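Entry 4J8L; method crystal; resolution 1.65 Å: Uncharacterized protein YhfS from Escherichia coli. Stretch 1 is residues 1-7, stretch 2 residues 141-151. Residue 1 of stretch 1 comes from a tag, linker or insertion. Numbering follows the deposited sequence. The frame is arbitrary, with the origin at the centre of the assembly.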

HETATM    1  N   MSE A   1     -18.051 -12.981   7.631  1.00 59.96           N
HETATM    2  CA  MSE A   1     -18.434 -11.666   7.130  1.00 58.24           C
HETATM    3  C   MSE A   1     -18.060 -11.504   5.662  1.00 53.35           C
HETATM    4  O   MSE A   1     -17.218 -12.234   5.140  1.00 54.40           O
ATOM      5  N   LYS A   2     -18.677 -10.528   5.004  1.00 46.19           N
ATOM      6  CA  LYS A   2     -18.463 -10.327   3.580  1.00 41.84           C
ATOM      7  C   LYS A   2     -17.382  -9.285   3.330  1.00 37.42           C
ATOM      8  O   LYS A   2     -17.369  -8.225   3.953  1.00 36.53           O
ATOM      9  N   THR A   3     -16.459  -9.599   2.429  1.00 32.76           N
ATOM     10  CA  THR A   3     -15.415  -8.655   2.060  1.00 29.14           C
ATOM     11  C   THR A   3     -15.262  -8.592   0.548  1.00 29.28           C
ATOM     12  O   THR A   3     -15.737  -9.467  -0.176  1.00 30.47           O
ATOM     13  N   PHE A   4     -14.591  -7.547   0.077  1.00 28.30           N
ATOM     14  CA  PHE A   4     -14.319  -7.386  -1.345  1.00 27.82           C
ATOM     15  C   PHE A   4     -12.849  -7.071  -1.538  1.00 26.54           C
ATOM     16  O   PHE A   4     -12.486  -5.937  -1.854  1.00 27.19           O
ATOM     17  N   PRO A   5     -11.991  -8.082  -1.344  1.00 22.85           N
ATOM     18  CA  PRO A   5     -10.549  -7.846  -1.452  1.00 22.55           C
ATOM     19  C   PRO A   5     -10.115  -7.468  -2.864  1.00 25.72           C
ATOM     20  O   PRO A   5     -10.809  -7.769  -3.840  1.00 23.43           O
ATOM     21  N   LEU A   6      -8.977  -6.792  -2.958  1.00 21.23           N
ATOM     22  CA  LEU A   6      -8.395  -6.449  -4.247  1.00 19.37           C
ATOM     23  C   LEU A   6      -8.016  -7.726  -4.976  1.00 20.18           C
ATOM     24  O   LEU A   6      -7.775  -8.759  -4.349  1.00 22.16           O
ATOM     25  N   GLN A   7      -7.959  -7.647  -6.302  1.00 21.51           N
ATOM     26  CA  GLN A   7      -7.666  -8.804  -7.139  1.00 19.05           C
ATOM     27  C   GLN A   7      -6.157  -9.025  -7.274  1.00 20.52           C
ATOM     28  O   GLN A   7      -5.457  -8.200  -7.868  1.00 21.25           O
ATOM     29  N   GLN A 141      -8.293   6.009  -1.230  1.00 18.65           N
ATOM     30  CA  GLN A 141      -7.450   4.915  -0.753  1.00 15.77           C
ATOM     31  C   GLN A 141      -7.677   3.682  -1.613  1.00 16.07           C
ATOM     32  O   GLN A 141      -8.813   3.312  -1.905  1.00 18.48           O
ATOM     33  N   HIS A 142      -6.580   3.043  -2.018  1.00 17.18           N
ATOM     34  CA  HIS A 142      -6.658   1.858  -2.861  1.00 15.92           C
ATOM     35  C   HIS A 142      -7.115   0.629  -2.057  1.00 17.97           C
ATOM     36  O   HIS A 142      -8.093  -0.035  -2.415  1.00 18.70           O
ATOM     37  N   THR A 143      -6.413   0.326  -0.969  1.00 17.67           N
ATOM     38  CA  THR A 143      -6.827  -0.784  -0.114  1.00 16.77           C
ATOM     39  C   THR A 143      -8.134  -0.453   0.601  1.00 17.64           C
ATOM     40  O   THR A 143      -8.538   0.706   0.676  1.00 18.90           O
ATOM     41  N   ARG A 144      -8.771  -1.487   1.132  1.00 18.24           N
ATOM     42  CA  ARG A 144     -10.063  -1.348   1.799  1.00 19.08           C
ATOM     43  C   ARG A 144      -9.963  -0.779   3.213  1.00 21.18           C
ATOM     44  O   ARG A 144      -9.214  -1.283   4.054  1.00 21.98           O
ATOM     45  N   GLN A 145     -10.766   0.245   3.489  1.00 19.95           N
ATOM     46  CA  GLN A 145     -10.769   0.896   4.795  1.00 21.53           C
ATOM     47  C   GLN A 145     -11.755   0.253   5.759  1.00 29.11           C
ATOM     48  O   GLN A 145     -11.658   0.430   6.976  1.00 26.52           O
ATOM     49  N   GLN A 146     -12.709  -0.488   5.208  1.00 26.47           N
ATOM     50  CA  GLN A 146     -13.705  -1.176   6.011  1.00 27.43           C
ATOM     51  C   GLN A 146     -14.237  -2.325   5.166  1.00 30.26           C
ATOM     52  O   GLN A 146     -14.171  -2.259   3.934  1.00 28.82           O
ATOM     53  N   PRO A 147     -14.727  -3.394   5.815  1.00 28.67           N
ATOM     54  CA  PRO A 147     -15.092  -4.637   5.119  1.00 29.53           C
ATOM     55  C   PRO A 147     -16.087  -4.443   3.982  1.00 30.63           C
ATOM     56  O   PRO A 147     -16.009  -5.140   2.971  1.00 28.01           O
ATOM     57  N   GLN A 148     -17.011  -3.504   4.149  1.00 26.81           N
ATOM     58  CA  GLN A 148     -18.070  -3.292   3.169  1.00 31.50           C
ATOM     59  C   GLN A 148     -17.641  -2.524   1.918  1.00 30.55           C
ATOM     60  O   GLN A 148     -18.427  -2.405   0.979  1.00 31.22           O
ATOM     61  N   ASP A 149     -16.419  -1.993   1.898  1.00 26.67           N
ATOM     62  CA  ASP A 149     -15.971  -1.220   0.740  1.00 26.95           C
ATOM     63  C   ASP A 149     -15.723  -2.113  -0.475  1.00 26.65           C
ATOM     64  O   ASP A 149     -14.924  -3.054  -0.425  1.00 24.88           O
ATOM     65  N   SER A 150     -16.401  -1.794  -1.572  1.00 25.98           N
ATOM     66  CA  SER A 150     -16.392  -2.645  -2.753  1.00 24.88           C
ATOM     67  C   SER A 150     -16.158  -1.846  -4.019  1.00 27.41           C
ATOM     68  O   SER A 150     -16.227  -2.390  -5.115  1.00 27.41           O
ATOM     69  N   TYR A 151     -15.887  -0.557  -3.877  1.00 26.99           N
ATOM     70  CA  TYR A 151     -15.749   0.280  -5.057  1.00 25.69           C
ATOM     71  C   TYR A 151     -14.567  -0.099  -5.942  1.00 26.79           C
ATOM     72  O   TYR A 151     -13.550  -0.607  -5.463  1.00 23.95           O
TER

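The contact between the N-terminal segment and residues 141-151 is anchored by Arg 144, whose side chain (chi1 m, chi2 m, chi3 t) points toward the first stretch. Its NE donates to Phe 4 O at 2.8 Å, nearly in the guanidinium plane; a weak second bond runs from Arg 144 NH2 to the same Phe 4 O at 3.4 Å. The guanidinium is held from its own stretch as well, with Arg 144 NH1 2.8 Å and Arg 144 NH2 3.1 Å from Tyr 151 O, so one planar group ties two backbone carbonyls together. Two waters extend this network. The O of water 1 accepts from Phe 4 N at 2.9 Å and donates to Pro 147 O (2.7 Å) and Asp 149 O (2.8 Å), joining the first stretch to the type I turn from Gln 146 to Asp 149. The O of water 2 lies 2.8 Å from Arg 144 NH2, from which it accepts, and 2.8 Å from Pro 5 O, to which it donates. Around this polar centre the packing is carried largely by Phe 4 and Leu 6. Phe 4 (chi1 m, chi2 -89°) points toward the second stretch and lays one ring face over Ser 150, whose CB sits 3.5 Å from the ring centroid, 16° off the normal, in a CH-pi contact. Pro 147 O lies at the ring edge, 3.9 Å from Phe 4 CD2. Leu 6 (chi1 m, chi2 t) leaves its backbone sideways, but its end comes nearer: Leu 6 CD1 reaches His 142 CD2 at 3.6 Å and Thr 143 CG2 at 4.2 Å, while Leu 6 CD2 covers a guanidinium face, 4.2 Å from Arg 144 NE. At the margin, the tag-derived selenomethionine Met 1 (p, t, t) brings SE to 4.1 Å from Pro 147 CG. Pro 5 points away.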

HETATM    1  CB  MSE A   1     -17.761 -10.566   7.942  1.00 56.79           C
HETATM    2  CG  MSE A   1     -16.264 -10.503   7.739  1.00 58.78           C
HETATM    3 SE   MSE A   1     -15.503  -8.883   8.488  0.75 72.23          SE
HETATM    4  CE  MSE A   1     -13.699  -9.115   7.897  1.00 37.75           C
ATOM      5  CB  LYS A   2     -19.766  -9.916   2.891  1.00 48.85           C
ATOM      6  CG  LYS A   2     -19.744 -10.115   1.383  1.00 53.99           C
ATOM      7  CD  LYS A   2     -21.097  -9.813   0.758  1.00 58.58           C
ATOM      8  CE  LYS A   2     -21.232 -10.478  -0.604  1.00 59.50           C
ATOM      9  NZ  LYS A   2     -20.083 -10.172  -1.501  1.00 60.97           N
ATOM     10  CB  THR A   3     -14.048  -9.014   2.696  1.00 36.52           C
ATOM     11  OG1 THR A   3     -13.536 -10.214   2.102  1.00 36.59           O
ATOM     12  CG2 THR A   3     -14.179  -9.207   4.208  1.00 40.40           C
ATOM     13  CB  PHE A   4     -15.172  -6.258  -1.923  1.00 28.99           C
ATOM     14  CG  PHE A   4     -16.643  -6.448  -1.712  1.00 29.26           C
ATOM     15  CD1 PHE A   4     -17.401  -7.139  -2.641  1.00 35.27           C
ATOM     16  CD2 PHE A   4     -17.269  -5.949  -0.579  1.00 30.57           C
ATOM     17  CE1 PHE A   4     -18.759  -7.318  -2.451  1.00 39.56           C
ATOM     18  CE2 PHE A   4     -18.634  -6.123  -0.384  1.00 37.61           C
ATOM     19  CZ  PHE A   4     -19.376  -6.809  -1.320  1.00 38.17           C
ATOM     20  CB  PRO A   5      -9.932  -9.189  -1.041  1.00 26.07           C
ATOM     21  CG  PRO A   5     -11.021 -10.193  -1.172  1.00 30.74           C
ATOM     22  CD  PRO A   5     -12.309  -9.465  -0.946  1.00 28.39           C
ATOM     23  CB  LEU A   6      -7.157  -5.574  -4.050  1.00 18.71           C
ATOM     24  CG  LEU A   6      -7.418  -4.275  -3.284  1.00 18.37           C
ATOM     25  CD1 LEU A   6      -6.123  -3.464  -3.201  1.00 17.67           C
ATOM     26  CD2 LEU A   6      -8.518  -3.474  -3.955  1.00 21.22           C
ATOM     27  CB  GLN A   7      -8.294  -8.596  -8.523  1.00 22.90           C
ATOM     28  CG  GLN A   7      -8.039  -9.726  -9.511  1.00 27.15           C
ATOM     29  CD  GLN A   7      -8.724 -11.019  -9.119  1.00 44.50           C
ATOM     30  OE1 GLN A   7      -8.081 -12.064  -9.003  1.00 56.86           O
ATOM     31  NE2 GLN A   7     -10.038 -10.961  -8.927  1.00 46.04           N
ATOM     32  CB  GLN A 141      -7.708   4.601   0.728  1.00 16.18           C
ATOM     33  CG  GLN A 141      -6.755   3.541   1.282  1.00 15.62           C
ATOM     34  CD  GLN A 141      -6.792   3.424   2.786  1.00 18.43           C
ATOM     35  OE1 GLN A 141      -7.030   4.403   3.498  1.00 19.95           O
ATOM     36  NE2 GLN A 141      -6.559   2.217   3.287  1.00 18.18           N
ATOM     37  CB  HIS A 142      -5.302   1.612  -3.542  1.00 15.35           C
ATOM     38  CG  HIS A 142      -5.377   0.697  -4.726  1.00 16.52           C
ATOM     39  ND1 HIS A 142      -4.500   0.778  -5.788  1.00 16.62           N
ATOM     40  CD2 HIS A 142      -6.223  -0.324  -5.014  1.00 17.91           C
ATOM     41  CE1 HIS A 142      -4.807  -0.145  -6.684  1.00 17.36           C
ATOM     42  NE2 HIS A 142      -5.847  -0.828  -6.236  1.00 17.46           N
ATOM     43  CB  THR A 143      -5.768  -1.148   0.936  1.00 18.45           C
ATOM     44  OG1 THR A 143      -5.421   0.015   1.700  1.00 18.04           O
ATOM     45  CG2 THR A 143      -4.529  -1.718   0.257  1.00 17.23           C
ATOM     46  CB  ARG A 144     -10.771  -2.703   1.844  1.00 20.33           C
ATOM     47  CG  ARG A 144     -10.969  -3.366   0.482  1.00 23.14           C
ATOM     48  CD  ARG A 144     -11.682  -2.438  -0.490  1.00 20.62           C
ATOM     49  NE  ARG A 144     -12.089  -3.123  -1.719  1.00 24.59           N
ATOM     50  CZ  ARG A 144     -12.572  -2.511  -2.798  1.00 26.13           C
ATOM     51  NH1 ARG A 144     -12.687  -1.189  -2.822  1.00 21.17           N
ATOM     52  NH2 ARG A 144     -12.932  -3.220  -3.858  1.00 27.55           N
ATOM     53  CB  GLN A 145     -11.126   2.371   4.628  1.00 21.62           C
ATOM     54  CG  GLN A 145     -10.086   3.147   3.836  1.00 18.25           C
ATOM     55  CD  GLN A 145     -10.658   4.420   3.261  1.00 21.56           C
ATOM     56  OE1 GLN A 145     -11.100   4.441   2.113  1.00 22.92           O
ATOM     57  NE2 GLN A 145     -10.671   5.488   4.061  1.00 21.81           N
ATOM     58  CB  GLN A 146     -14.817  -0.206   6.410  1.00 29.68           C
ATOM     59  CG  GLN A 146     -15.523   0.429   5.243  1.00 27.88           C
ATOM     60  CD  GLN A 146     -16.397   1.588   5.660  1.00 34.38           C
ATOM     61  OE1 GLN A 146     -16.515   1.896   6.845  1.00 37.85           O
ATOM     62  NE2 GLN A 146     -17.014   2.243   4.682  1.00 34.50           N
ATOM     63  CB  PRO A 147     -15.739  -5.477   6.224  1.00 33.51           C
ATOM     64  CG  PRO A 147     -15.149  -4.973   7.476  1.00 32.61           C
ATOM     65  CD  PRO A 147     -14.920  -3.508   7.273  1.00 28.78           C
ATOM     66  CB  GLN A 148     -19.257  -2.571   3.811  1.00 33.90           C
ATOM     67  CG  GLN A 148     -18.920  -1.185   4.334  1.00 35.38           C
ATOM     68  CD  GLN A 148     -18.612  -1.183   5.821  1.00 40.63           C
ATOM     69  OE1 GLN A 148     -17.840  -2.014   6.311  1.00 34.61           O
ATOM     70  NE2 GLN A 148     -19.230  -0.255   6.552  1.00 44.58           N
ATOM     71  CB  ASP A 149     -14.718  -0.403   1.059  1.00 25.04           C
ATOM     72  CG  ASP A 149     -15.011   0.804   1.930  1.00 24.65           C
ATOM     73  OD1 ASP A 149     -16.205   1.167   2.085  1.00 28.68           O
ATOM     74  OD2 ASP A 149     -14.041   1.393   2.456  1.00 23.66           O
ATOM     75  CB  SER A 150     -17.729  -3.377  -2.879  1.00 26.58           C
ATOM     76  OG  SER A 150     -18.792  -2.455  -3.069  1.00 31.71           O
ATOM     77  CB  TYR A 151     -15.724   1.764  -4.693  1.00 24.33           C
ATOM     78  CG  TYR A 151     -14.557   2.258  -3.850  1.00 23.94           C
ATOM     79  CD1 TYR A 151     -14.719   2.514  -2.495  1.00 22.96           C
ATOM     80  CD2 TYR A 151     -13.318   2.529  -4.420  1.00 22.69           C
ATOM     81  CE1 TYR A 151     -13.685   3.004  -1.729  1.00 22.49           C
ATOM     82  CE2 TYR A 151     -12.268   3.019  -3.656  1.00 22.33           C
ATOM     83  CZ  TYR A 151     -12.461   3.256  -2.311  1.00 21.83           C
ATOM     84  OH  TYR A 151     -11.433   3.751  -1.539  1.00 21.43           O
TER
HETATM   85  O   HOH W   1     -13.834  -5.012   1.335  1.00 24.83           O
HETATM   86  O   HOH W   2     -12.360  -5.719  -4.999  1.00 30.70           O